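Local coordinates for protein glutaminase 1 (PDB 1U60) that catalyses the hydrolysis of L-glutamine to L-glutamate and ammonium, as a member of the beta-lactamase-like glutaminase family, at residues A210-G215 / L267-G272; A44-D49 / N218-K223; D28-L33 / D155-S160; E149-S154 / C196-N201. All blocks are in the same frame, centred on the assembly; numbering follows the deposited sequence. Where two conformers were deposited one is given.

Interaction 1: A210-G215 / L267-G272; sequences ATLAAG and LAVVPG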
loop_
_atom_site.group_PDB
_atom_site.type_symbol
_atom_site.label_atom_id
_atom_site.label_comp_id
_atom_site.label_asym_id
_atom_site.label_seq_id
_atom_site.Cartn_x
_atom_site.Cartn_y
_atom_site.Cartn_z
ATOM N N ALA A 210 -17.742 -7.361 -3.625
ATOM C CA ALA A 210 -18.884 -6.645 -3.154
ATOM C C ALA A 210 -19.166 -6.964 -1.674
ATOM O O ALA A 210 -19.581 -6.101 -0.923
ATOM C CB ALA A 210 -20.078 -6.942 -3.980
ATOM N N THR A 211 -18.865 -8.173 -1.257
ATOM C CA THR A 211 -19.016 -8.538 0.141
ATOM C C THR A 211 -18.051 -7.697 0.977
ATOM O O THR A 211 -18.423 -7.161 2.032
ATOM C CB THR A 211 -18.799 -10.028 0.338
ATOM O OG1 THR A 211 -19.812 -10.774 -0.387
ATOM C CG2 THR A 211 -18.912 -10.358 1.824
ATOM N N LEU A 212 -16.818 -7.541 0.490
ATOM C CA LEU A 212 -15.861 -6.720 1.182
ATOM C C LEU A 212 -16.301 -5.256 1.093
ATOM O O LEU A 212 -16.263 -4.522 2.104
ATOM C CB LEU A 212 -14.491 -6.944 0.584
ATOM C CG LEU A 212 -13.883 -8.339 0.695
ATOM C CD1 LEU A 212 -12.573 -8.457 -0.153
ATOM C CD2 LEU A 212 -13.632 -8.738 2.173
ATOM N N ALA A 213 -16.753 -4.789 -0.075
ATOM C CA ALA A 213 -17.166 -3.389 -0.202
ATOM C C ALA A 213 -18.338 -3.042 0.757
ATOM O O ALA A 213 -18.424 -1.914 1.229
ATOM C CB ALA A 213 -17.569 -3.052 -1.671
ATOM N N ALA A 214 -19.225 -4.020 0.997
ATOM C CA ALA A 214 -20.397 -3.875 1.859
ATOM C C ALA A 214 -20.075 -4.052 3.357
ATOM O O ALA A 214 -20.986 -4.082 4.198
ATOM C CB ALA A 214 -21.471 -4.842 1.447
ATOM N N GLY A 215 -18.790 -4.093 3.703
ATOM C CA GLY A 215 -18.347 -4.245 5.071
ATOM C C GLY A 215 -18.635 -5.629 5.625
ATOM O O GLY A 215 -18.831 -5.803 6.844
ATOM N N LEU A 267 -9.431 -8.896 -9.070
ATOM C CA LEU A 267 -10.481 -8.303 -8.222
ATOM C C LEU A 267 -10.046 -6.939 -7.752
ATOM O O LEU A 267 -8.884 -6.734 -7.360
ATOM C CB LEU A 267 -10.642 -9.191 -7.007
ATOM C CG LEU A 267 -11.525 -8.678 -5.840
ATOM C CD1 LEU A 267 -12.981 -8.596 -6.289
ATOM C CD2 LEU A 267 -11.322 -9.589 -4.644
ATOM N N ALA A 268 -10.984 -6.005 -7.712
ATOM C CA ALA A 268 -10.764 -4.784 -6.986
ATOM C C ALA A 268 -11.980 -4.416 -6.142
ATOM O O ALA A 268 -13.113 -4.736 -6.489
ATOM C CB ALA A 268 -10.466 -3.682 -7.931
ATOM N N VAL A 269 -11.741 -3.725 -5.037
ATOM C CA VAL A 269 -12.823 -3.322 -4.136
ATOM C C VAL A 269 -12.899 -1.810 -4.065
ATOM O O VAL A 269 -11.910 -1.153 -3.805
ATOM C CB VAL A 269 -12.562 -3.896 -2.720
ATOM C CG1 VAL A 269 -13.693 -3.461 -1.782
ATOM C CG2 VAL A 269 -12.440 -5.396 -2.825
ATOM N N VAL A 270 -14.109 -1.264 -4.235
ATOM C CA VAL A 270 -14.407 0.138 -3.972
ATOM C C VAL A 270 -15.123 0.187 -2.609
ATOM O O VAL A 270 -16.308 -0.176 -2.515
ATOM C CB VAL A 270 -15.275 0.798 -5.093
ATOM C CG1 VAL A 270 -15.412 2.292 -4.846
ATOM C CG2 VAL A 270 -14.642 0.577 -6.463
ATOM N N PRO A 271 -14.412 0.544 -1.541
ATOM C CA PRO A 271 -14.983 0.464 -0.188
ATOM C C PRO A 271 -16.296 1.262 -0.125
ATOM O O PRO A 271 -16.381 2.436 -0.559
ATOM C CB PRO A 271 -13.878 1.096 0.703
ATOM C CG PRO A 271 -12.646 0.946 -0.042
ATOM C CD PRO A 271 -13.041 1.075 -1.508
ATOM N N GLY A 272 -17.321 0.616 0.399
ATOM C CA GLY A 272 -18.653 1.199 0.485
ATOM C C GLY A 272 -19.516 1.166 -0.759
ATOM O O GLY A 272 -20.685 1.571 -0.699
#
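Packing of a helix end against a sheet is well illustrated where the last turn of helix 202-213 meets the end of strand 265-270, a member of the five-stranded antiparallel sheet of this beta-lactamase-like fold. The helix finishes in a Schellman motif: G215, with positive phi, is its C-prime residue, and its N binds L212 O while G216 N reaches back to T211 O.

V269 carries the apolar part. Its CB is directed at the helix, and the two methyls then divide the work. CG1, anti to the backbone N (chi1 180°), lies against the backbone of A213, 3.7 Å from A213 N, with the methyl of A213 only slightly farther off. CG2, anti to the carbonyl carbon, meets the tip of L212, CD1 at 4.1 Å from V269 CG2, the two side chains crossing at about a right angle. L212 reaches this point with CG anti to its own carbonyl carbon and CD1 at the end of an extended chi2 (171°). A213 is small enough for its CB to sit 3.3 Å from V270 O, so the two backbones come close, the nearest CA atoms being those of A213 and P271, just past the strand, 4.4 Å apart.

V269 also touches L235 and M238 of helix 231-241, so two helices share this valine. P271 packs on V307 of the second subunit. Where the strand has given way to a turn, G272 N donates to A213 O at 2.9 Å, in the carbonyl plane and on a lone pair, with a bent N-H...O angle of 135°.

Interaction 2: A44-D49 / N218-K223; sequences AIVTCD and NPLTHK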
loop_
_atom_site.group_PDB
_atom_site.type_symbol
_atom_site.label_atom_id
_atom_site.label_comp_id
_atom_site.label_asym_id
_atom_site.label_seq_id
_atom_site.Cartn_x
_atom_site.Cartn_y
_atom_site.Cartn_z
ATOM N N ALA A 44 -17.062 -7.597 -14.702
ATOM C CA ALA A 44 -18.326 -7.455 -13.968
ATOM C C ALA A 44 -18.213 -6.492 -12.798
ATOM O O ALA A 44 -17.181 -6.373 -12.186
ATOM C CB ALA A 44 -18.831 -8.820 -13.421
ATOM N N ILE A 45 -19.366 -5.900 -12.447
ATOM C CA ILE A 45 -19.584 -5.165 -11.226
ATOM C C ILE A 45 -20.699 -5.862 -10.431
ATOM O O ILE A 45 -21.720 -6.279 -10.972
ATOM C CB ILE A 45 -20.087 -3.753 -11.548
ATOM C CG1 ILE A 45 -19.020 -2.902 -12.221
ATOM C CG2 ILE A 45 -20.651 -3.073 -10.315
ATOM C CD1 ILE A 45 -19.533 -1.608 -12.861
ATOM N N VAL A 46 -20.469 -5.993 -9.123
ATOM C CA VAL A 46 -21.510 -6.315 -8.190
ATOM C C VAL A 46 -21.541 -5.198 -7.148
ATOM O O VAL A 46 -20.555 -4.952 -6.467
ATOM C CB VAL A 46 -21.309 -7.671 -7.537
ATOM C CG1 VAL A 46 -22.447 -7.877 -6.468
ATOM C CG2 VAL A 46 -21.354 -8.779 -8.611
ATOM N N THR A 47 -22.673 -4.504 -7.033
ATOM C CA THR A 47 -22.751 -3.344 -6.134
ATOM C C THR A 47 -23.115 -3.780 -4.732
ATOM O O THR A 47 -23.610 -4.875 -4.539
ATOM C CB THR A 47 -23.803 -2.297 -6.605
ATOM O OG1 THR A 47 -25.149 -2.781 -6.413
ATOM C CG2 THR A 47 -23.669 -2.046 -8.120
ATOM N N CYS A 48 -22.884 -2.884 -3.777
ATOM C CA CYS A 48 -23.254 -3.117 -2.385
ATOM C C CYS A 48 -24.736 -3.255 -2.182
ATOM O O CYS A 48 -25.184 -3.774 -1.148
ATOM C CB CYS A 48 -22.696 -1.997 -1.512
ATOM S SG CYS A 48 -20.935 -2.259 -1.383
ATOM N N ASP A 49 -25.516 -2.833 -3.162
ATOM C CA ASP A 49 -26.964 -3.061 -3.131
ATOM C C ASP A 49 -27.443 -4.304 -3.855
ATOM O O ASP A 49 -28.642 -4.516 -3.954
ATOM C CB ASP A 49 -27.725 -1.820 -3.634
ATOM C CG ASP A 49 -27.600 -0.658 -2.676
ATOM O OD1 ASP A 49 -27.756 -0.904 -1.452
ATOM O OD2 ASP A 49 -27.303 0.513 -3.029
ATOM N N ASN A 218 -22.627 -10.040 2.221
ATOM C CA ASN A 218 -22.821 -10.491 0.830
ATOM C C ASN A 218 -24.157 -9.926 0.318
ATOM O O ASN A 218 -25.225 -10.257 0.862
ATOM C CB ASN A 218 -22.787 -12.027 0.731
ATOM C CG ASN A 218 -22.962 -12.501 -0.713
ATOM O OD1 ASN A 218 -23.746 -11.921 -1.482
ATOM N ND2 ASN A 218 -22.246 -13.564 -1.091
ATOM N N PRO A 219 -24.107 -8.992 -0.636
ATOM C CA PRO A 219 -25.335 -8.287 -1.043
ATOM C C PRO A 219 -26.273 -9.149 -1.896
ATOM O O PRO A 219 -27.400 -8.720 -2.168
ATOM C CB PRO A 219 -24.801 -7.050 -1.786
ATOM C CG PRO A 219 -23.496 -7.532 -2.431
ATOM C CD PRO A 219 -22.933 -8.536 -1.428
ATOM N N LEU A 220 -25.846 -10.344 -2.332
ATOM C CA LEU A 220 -26.707 -11.211 -3.129
ATOM C C LEU A 220 -27.459 -12.201 -2.255
ATOM O O LEU A 220 -28.585 -12.558 -2.567
ATOM C CB LEU A 220 -25.936 -11.965 -4.215
ATOM C CG LEU A 220 -25.216 -11.046 -5.211
ATOM C CD1 LEU A 220 -24.555 -11.881 -6.308
ATOM C CD2 LEU A 220 -26.069 -9.919 -5.813
ATOM N N THR A 221 -26.830 -12.636 -1.161
ATOM C CA THR A 221 -27.449 -13.573 -0.237
ATOM C C THR A 221 -27.975 -12.817 0.986
ATOM O O THR A 221 -28.559 -13.454 1.841
ATOM C CB THR A 221 -26.446 -14.648 0.238
ATOM O OG1 THR A 221 -25.290 -14.015 0.825
ATOM C CG2 THR A 221 -25.887 -15.431 -0.934
ATOM N N HIS A 222 -27.694 -11.508 1.097
ATOM C CA HIS A 222 -28.188 -10.655 2.206
ATOM C C HIS A 222 -27.801 -11.287 3.528
ATOM O O HIS A 222 -28.665 -11.539 4.406
ATOM C CB HIS A 222 -29.731 -10.469 2.154
ATOM C CG HIS A 222 -30.246 -10.107 0.795
ATOM N ND1 HIS A 222 -30.668 -11.048 -0.118
ATOM C CD2 HIS A 222 -30.393 -8.905 0.186
ATOM C CE1 HIS A 222 -31.022 -10.444 -1.242
ATOM N NE2 HIS A 222 -30.879 -9.145 -1.077
ATOM N N LYS A 223 -26.525 -11.583 3.659
ATOM C CA LYS A 223 -26.000 -12.298 4.825
ATOM C C LYS A 223 -24.689 -11.672 5.270
ATOM O O LYS A 223 -23.783 -11.478 4.438
ATOM C CB LYS A 223 -25.733 -13.750 4.496
ATOM C CG LYS A 223 -25.379 -14.631 5.720
ATOM C CD LYS A 223 -25.762 -16.104 5.474
ATOM C CE LYS A 223 -25.734 -16.876 6.777
ATOM N NZ LYS A 223 -25.115 -18.234 6.642
#
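The strand of segment 44-49 ends at T47, and its backbone then turns past the loop 218-223, the closest CA atoms being those of C48 and P219, 5.7 Å apart. No hydrogen bond joins the two segments. The carbonyls of T47 and C48 instead meet the proline ring: T47 O lies 3.4 Å from P219 CG, and C48 O is equally near P219 CB.

P219, whose CB is directed at the strand, supplies most of the loop's contact surface. Its CG also reaches V46 CG1 at 4.2 Å, the two side chains crossing obliquely. The same valine methyl, anti to the backbone N (chi1 176°), meets L220 CD2, the branch folded back beside CA, since chi2 (-176°) sends CD1 the other way, anti to CA.

The loop joins strands 217-218 and 223-224, a small antiparallel hairpin, and N218 organises it as an Asx turn. N218 OD1 accepts two backbone N-H groups: L220 N at 2.8 Å, in the carbonyl plane, and T221 N at 3.2 Å, from above that plane. H222 and K223 both face N218 in a G1 beta bulge, with H222 at positive phi. P219 O lies 3.6 Å above one face of the H222 imidazole, toward its rim. The remaining amide end, N218 ND2, donates to Q145 O, while T47 OG1, beyond a weak bond from D49 N, accepts from N51 N.

Interaction 3: D28-L33 / D155-S160; sequences DYIPFL and DEVNQS
F32 and I30 exemplify an aromatic and an aliphatic anchor, one in the first turn of helix 31-34 and one at its N-cap, both set against helix 155-162. F32 has CG anti to the backbone N, which sends its ring toward that helix. V157 CG2, itself anti to the carbonyl carbon, comes down on one face in a CH-pi contact, 3.5 Å from the F32 ring centroid and 16° off the normal. At the edge, in the ring plane, E156 OE1 lies 3.6 Å from F32 CD1; the extended glutamate brings its carboxylate there, turned 81° to the ring.

I30, the N-cap residue, takes the crowded position for CG1 (chi1 51°), so CG2 touches S160 CB at 3.5 Å and CD1 reaches V157 CG1 at 4.2 Å. A water couples the polar atoms: it accepts from F32 N at 2.9 Å and is hydrogen-bonded to S160 OG.

Next to I30, Y29 OH bonds E161 OE2, and E161 is a predicted substrate-binding residue, so this contact borders the probable active site. The start of helix 31-34, with I30 before it, packs along helix 155-162 through E156, V157 and S160; that helix is capped at its start by S154 OG on V157 N, and V157 also touches S197, beside strand 198-200.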
loop_
_atom_site.group_PDB
_atom_site.type_symbol
_atom_site.label_atom_id
_atom_site.label_comp_id
_atom_site.label_asym_id
_atom_site.label_seq_id
_atom_site.Cartn_x
_atom_site.Cartn_y
_atom_site.Cartn_z
ATOM N N ASP A 28 0.912 -22.298 -17.338
ATOM C CA ASP A 28 0.985 -23.604 -17.986
ATOM C C ASP A 28 1.729 -24.691 -17.194
ATOM O O ASP A 28 2.108 -25.732 -17.741
ATOM C CB ASP A 28 1.523 -23.436 -19.411
ATOM C CG ASP A 28 2.988 -23.016 -19.442
ATOM O OD1 ASP A 28 3.607 -22.874 -18.374
ATOM O OD2 ASP A 28 3.602 -22.834 -20.515
ATOM N N TYR A 29 1.867 -24.503 -15.896
ATOM C CA TYR A 29 2.582 -25.474 -15.092
ATOM C C TYR A 29 1.748 -26.720 -14.819
ATOM O O TYR A 29 2.304 -27.727 -14.413
ATOM C CB TYR A 29 3.118 -24.860 -13.806
ATOM C CG TYR A 29 2.035 -24.332 -12.912
ATOM C CD1 TYR A 29 1.590 -23.019 -13.016
ATOM C CD2 TYR A 29 1.464 -25.142 -11.978
ATOM C CE1 TYR A 29 0.587 -22.549 -12.187
ATOM C CE2 TYR A 29 0.457 -24.677 -11.156
ATOM C CZ TYR A 29 0.025 -23.403 -11.280
ATOM O OH TYR A 29 -0.974 -22.971 -10.434
ATOM N N ILE A 30 0.428 -26.626 -15.029
ATOM C CA ILE A 30 -0.462 -27.794 -15.054
ATOM C C ILE A 30 -1.300 -27.687 -16.324
ATOM O O ILE A 30 -1.592 -26.590 -16.775
ATOM C CB ILE A 30 -1.379 -27.929 -13.829
ATOM C CG1 ILE A 30 -2.148 -26.630 -13.520
ATOM C CG2 ILE A 30 -0.570 -28.373 -12.576
ATOM C CD1 ILE A 30 -3.325 -26.864 -12.577
ATOM N N PRO A 31 -1.643 -28.811 -16.931
ATOM C CA PRO A 31 -2.401 -28.781 -18.189
ATOM C C PRO A 31 -3.736 -28.049 -18.143
ATOM O O PRO A 31 -4.084 -27.393 -19.126
ATOM C CB PRO A 31 -2.607 -30.275 -18.501
ATOM C CG PRO A 31 -1.444 -30.926 -17.888
ATOM C CD PRO A 31 -1.210 -30.185 -16.593
ATOM N N PHE A 32 -4.481 -28.161 -17.050
ATOM C CA PHE A 32 -5.763 -27.520 -16.957
ATOM C C PHE A 32 -5.610 -26.028 -17.285
ATOM O O PHE A 32 -6.391 -25.494 -18.077
ATOM C CB PHE A 32 -6.372 -27.681 -15.554
ATOM C CG PHE A 32 -7.776 -27.161 -15.440
ATOM C CD1 PHE A 32 -8.854 -27.974 -15.692
ATOM C CD2 PHE A 32 -8.012 -25.838 -15.088
ATOM C CE1 PHE A 32 -10.164 -27.498 -15.559
ATOM C CE2 PHE A 32 -9.290 -25.350 -14.999
ATOM C CZ PHE A 32 -10.383 -26.183 -15.232
ATOM N N LEU A 33 -4.665 -25.348 -16.633
ATOM C CA LEU A 33 -4.464 -23.912 -16.871
ATOM C C LEU A 33 -3.970 -23.646 -18.298
ATOM O O LEU A 33 -4.360 -22.668 -18.932
ATOM C CB LEU A 33 -3.524 -23.339 -15.812
ATOM C CG LEU A 33 -4.082 -23.336 -14.400
ATOM C CD1 LEU A 33 -2.998 -22.915 -13.410
ATOM C CD2 LEU A 33 -5.299 -22.380 -14.295
ATOM N N ASP A 155 -11.667 -31.373 -8.977
ATOM C CA ASP A 155 -10.818 -32.551 -8.770
ATOM C C ASP A 155 -9.622 -32.561 -9.669
ATOM O O ASP A 155 -8.536 -32.925 -9.242
ATOM C CB ASP A 155 -11.589 -33.865 -8.980
ATOM C CG ASP A 155 -12.654 -34.106 -7.920
ATOM O OD1 ASP A 155 -12.644 -33.448 -6.838
ATOM O OD2 ASP A 155 -13.569 -34.906 -8.118
ATOM N N GLU A 156 -9.817 -32.206 -10.940
ATOM C CA GLU A 156 -8.739 -32.188 -11.907
ATOM C C GLU A 156 -7.664 -31.188 -11.515
ATOM O O GLU A 156 -6.467 -31.531 -11.494
ATOM C CB GLU A 156 -9.237 -31.876 -13.315
ATOM C CG GLU A 156 -8.082 -31.882 -14.314
ATOM C CD GLU A 156 -8.498 -31.693 -15.758
ATOM O OE1 GLU A 156 -9.690 -31.443 -16.037
ATOM O OE2 GLU A 156 -7.566 -31.726 -16.584
ATOM N N VAL A 157 -8.076 -29.965 -11.169
ATOM C CA VAL A 157 -7.077 -28.936 -10.800
ATOM C C VAL A 157 -6.354 -29.354 -9.529
ATOM O O VAL A 157 -5.130 -29.248 -9.455
ATOM C CB VAL A 157 -7.708 -27.566 -10.592
ATOM C CG1 VAL A 157 -6.692 -26.558 -10.020
ATOM C CG2 VAL A 157 -8.284 -27.064 -11.907
ATOM N N ASN A 158 -7.109 -29.768 -8.518
ATOM C CA ASN A 158 -6.545 -30.212 -7.230
ATOM C C ASN A 158 -5.546 -31.372 -7.418
ATOM O O ASN A 158 -4.441 -31.329 -6.902
ATOM C CB ASN A 158 -7.651 -30.607 -6.241
ATOM C CG ASN A 158 -7.112 -31.044 -4.923
ATOM O OD1 ASN A 158 -7.284 -32.203 -4.515
ATOM N ND2 ASN A 158 -6.425 -30.166 -4.272
ATOM N N GLN A 159 -5.923 -32.393 -8.180
ATOM C CA GLN A 159 -4.981 -33.500 -8.417
ATOM C C GLN A 159 -3.676 -33.049 -9.101
ATOM O O GLN A 159 -2.575 -33.503 -8.715
ATOM C CB GLN A 159 -5.668 -34.650 -9.186
ATOM C CG GLN A 159 -5.131 -36.050 -8.802
ATOM C CD GLN A 159 -5.451 -36.415 -7.328
ATOM O OE1 GLN A 159 -6.611 -36.735 -6.983
ATOM N NE2 GLN A 159 -4.440 -36.343 -6.467
ATOM N N SER A 160 -3.778 -32.143 -10.071
ATOM C CA SER A 160 -2.625 -31.595 -10.752
ATOM C C SER A 160 -1.745 -30.745 -9.844
ATOM O O SER A 160 -0.510 -30.862 -9.836
ATOM C CB SER A 160 -3.064 -30.753 -11.963
ATOM O OG SER A 160 -3.577 -31.590 -12.967
HETATM O O HOH W 1 -4.283 -30.330 -15.125
#

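Interaction 4: E149-S154 / C196-N201; sequences EQVALS and CSTLLN. With EDO (1,2-ethanediol), chain I.
V151 and L200 lie side by side and point the same way, V151 CG2 being 3.9 Å from L200 CB, while V151 crosses T198 obliquely. The valine's other methyl, CG1, is anti to the backbone N and meets T198 CB, also at 3.9 Å. These three side chains occupy one side of an antiparallel pairing between the short, weakly bonded strand 152-153 and strand 198-200. L199 and S154 meet on the other: the isobutyl end of L199, whose CG is anti to the carbonyl carbon (chi1 -55°), packs its CG against S154 CB. L153 begins away from the partner strand, but its CD1 bends back to S197 CB at 3.8 Å.

Two backbone bonds join the segments. S154 N donates to S197 O at 3.0 Å, in the carbonyl plane and nearly straight (160°), and L199 N donates to A152 O from above that carbonyl's plane. Between them, L153 and T198 form a non-hydrogen-bonded pair whose CA atoms are just 3.9 Å apart. One water donates to both Q150 O and L199 O, joining the two backbones on the V151 side of the pairing.

T198 OG1 bonds Q143 OE1, S197 OG bonds T193 O, and N201, N-cap of helix 202-213, uses OD1 on E204 N while its ND2 binds an ethanediol, probably from crystallisation. Strand 198-200 is the middle one of three; helix 132-147 packs against V151, L153 and T198, and helix 155-162 against L153 and S197, which touches E161, a predicted substrate-binding residue, so the pairing probably lies beside the active site.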
loop_
_atom_site.group_PDB
_atom_site.type_symbol
_atom_site.label_atom_id
_atom_site.label_comp_id
_atom_site.label_asym_id
_atom_site.label_seq_id
_atom_site.Cartn_x
_atom_site.Cartn_y
_atom_site.Cartn_z
ATOM N N GLU A 149 -22.490 -19.852 -3.670
ATOM C CA GLU A 149 -22.618 -21.227 -3.230
ATOM C C GLU A 149 -22.113 -22.224 -4.266
ATOM O O GLU A 149 -21.844 -23.375 -3.902
ATOM C CB GLU A 149 -24.077 -21.587 -2.851
ATOM C CG GLU A 149 -25.090 -21.377 -3.965
ATOM C CD GLU A 149 -26.514 -21.802 -3.595
ATOM O OE1 GLU A 149 -26.714 -22.365 -2.494
ATOM O OE2 GLU A 149 -27.434 -21.551 -4.422
ATOM N N GLN A 150 -22.016 -21.826 -5.526
ATOM C CA GLN A 150 -21.570 -22.764 -6.579
ATOM C C GLN A 150 -20.041 -22.948 -6.586
ATOM O O GLN A 150 -19.551 -23.787 -7.323
ATOM C CB GLN A 150 -22.043 -22.337 -7.978
ATOM C CG GLN A 150 -23.589 -22.199 -8.109
ATOM C CD GLN A 150 -24.320 -23.507 -7.784
ATOM O OE1 GLN A 150 -25.285 -23.529 -6.999
ATOM N NE2 GLN A 150 -23.855 -24.595 -8.381
ATOM N N VAL A 151 -19.301 -22.138 -5.830
ATOM C CA VAL A 151 -17.843 -22.287 -5.778
ATOM C C VAL A 151 -17.555 -23.669 -5.211
ATOM O O VAL A 151 -18.106 -24.051 -4.163
ATOM C CB VAL A 151 -17.210 -21.201 -4.904
ATOM C CG1 VAL A 151 -15.754 -21.494 -4.672
ATOM C CG2 VAL A 151 -17.402 -19.878 -5.562
ATOM N N ALA A 152 -16.713 -24.427 -5.905
ATOM C CA ALA A 152 -16.460 -25.819 -5.562
ATOM C C ALA A 152 -15.109 -26.295 -6.073
ATOM O O ALA A 152 -14.612 -25.800 -7.064
ATOM C CB ALA A 152 -17.586 -26.703 -6.124
ATOM N N LEU A 153 -14.508 -27.223 -5.349
ATOM C CA LEU A 153 -13.215 -27.796 -5.724
ATOM C C LEU A 153 -13.333 -28.506 -7.101
ATOM O O LEU A 153 -14.287 -29.243 -7.360
ATOM C CB LEU A 153 -12.764 -28.775 -4.623
ATOM C CG LEU A 153 -11.368 -29.375 -4.780
ATOM C CD1 LEU A 153 -10.367 -28.505 -4.253
ATOM C CD2 LEU A 153 -11.306 -30.680 -4.031
ATOM N N SER A 154 -12.388 -28.190 -7.993
ATOM C CA SER A 154 -12.092 -28.973 -9.190
ATOM C C SER A 154 -11.157 -30.135 -8.850
ATOM O O SER A 154 -9.969 -29.915 -8.582
ATOM C CB SER A 154 -11.410 -28.128 -10.256
ATOM O OG SER A 154 -10.998 -28.920 -11.369
ATOM N N CYS A 196 -6.808 -23.212 -3.479
ATOM C CA CYS A 196 -6.449 -22.660 -4.766
ATOM C C CYS A 196 -7.136 -23.335 -5.967
ATOM O O CYS A 196 -7.106 -22.796 -7.078
ATOM C CB CYS A 196 -4.946 -22.760 -4.976
ATOM S SG CYS A 196 -3.980 -21.606 -3.971
ATOM N N SER A 197 -7.763 -24.480 -5.708
ATOM C CA SER A 197 -8.243 -25.375 -6.738
ATOM C C SER A 197 -9.754 -25.349 -6.910
ATOM O O SER A 197 -10.276 -26.151 -7.639
ATOM C CB SER A 197 -7.740 -26.827 -6.483
ATOM O OG SER A 197 -6.313 -26.879 -6.469
ATOM N N THR A 198 -10.455 -24.402 -6.304
ATOM C CA THR A 198 -11.874 -24.197 -6.599
ATOM C C THR A 198 -12.042 -23.354 -7.871
ATOM O O THR A 198 -11.103 -22.680 -8.307
ATOM C CB THR A 198 -12.541 -23.521 -5.402
ATOM O OG1 THR A 198 -11.882 -22.269 -5.171
ATOM C CG2 THR A 198 -12.421 -24.351 -4.141
ATOM N N LEU A 199 -13.232 -23.424 -8.453
ATOM C CA LEU A 199 -13.578 -22.678 -9.645
ATOM C C LEU A 199 -14.673 -21.662 -9.374
ATOM O O LEU A 199 -15.616 -21.940 -8.626
ATOM C CB LEU A 199 -14.088 -23.633 -10.715
ATOM C CG LEU A 199 -13.176 -24.810 -11.116
ATOM C CD1 LEU A 199 -13.771 -25.546 -12.311
ATOM C CD2 LEU A 199 -11.792 -24.352 -11.500
ATOM N N LEU A 200 -14.500 -20.448 -9.903
ATOM C CA LEU A 200 -15.550 -19.445 -9.842
ATOM C C LEU A 200 -15.587 -18.609 -11.113
ATOM O O LEU A 200 -14.607 -18.576 -11.864
ATOM C CB LEU A 200 -15.366 -18.551 -8.618
ATOM C CG LEU A 200 -14.391 -17.381 -8.734
ATOM C CD1 LEU A 200 -14.504 -16.572 -7.435
ATOM C CD2 LEU A 200 -12.912 -17.822 -9.085
ATOM N N ASN A 201 -16.708 -17.922 -11.372
ATOM C CA ASN A 201 -16.802 -17.079 -12.537
ATOM C C ASN A 201 -16.600 -15.615 -12.184
ATOM O O ASN A 201 -16.366 -15.259 -11.016
ATOM C CB ASN A 201 -18.085 -17.286 -13.332
ATOM C CG ASN A 201 -19.302 -16.992 -12.576
ATOM O OD1 ASN A 201 -19.362 -16.037 -11.779
ATOM N ND2 ASN A 201 -20.359 -17.816 -12.815
HETATM C C1 EDO I . -24.043 -15.869 -13.344
HETATM O O1 EDO I . -23.118 -16.114 -14.443
HETATM C C2 EDO I . -23.375 -16.023 -11.978
HETATM O O2 EDO I . -23.084 -17.377 -11.581
HETATM O O HOH W 2 -17.309 -23.942 -9.075
#

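From the N terminus, residues 28-33 come first and reach forward to 155-160 in interaction 3, closing a loop of 121 residues. Strand 42-47 follows and waits longest, for interaction 2 at 218-223, thereby crossing interaction 3. Within that span, interaction 4 joins 149-154 to 196-201; it lies wholly inside the loop of interaction 2 but crosses interaction 3, which it touches where N158 meets S197. Helix 202-213 then leads from strand 198-200 to interaction 1, which opens at 210-215 and closes at 267-272. Interactions 1 and 2 cross and touch through A210 and V46, tying the helix end and hairpin to the five-stranded sheet, whereas interactions 3 and 4 connect the three-stranded sheet with helices 31-34 and 155-162.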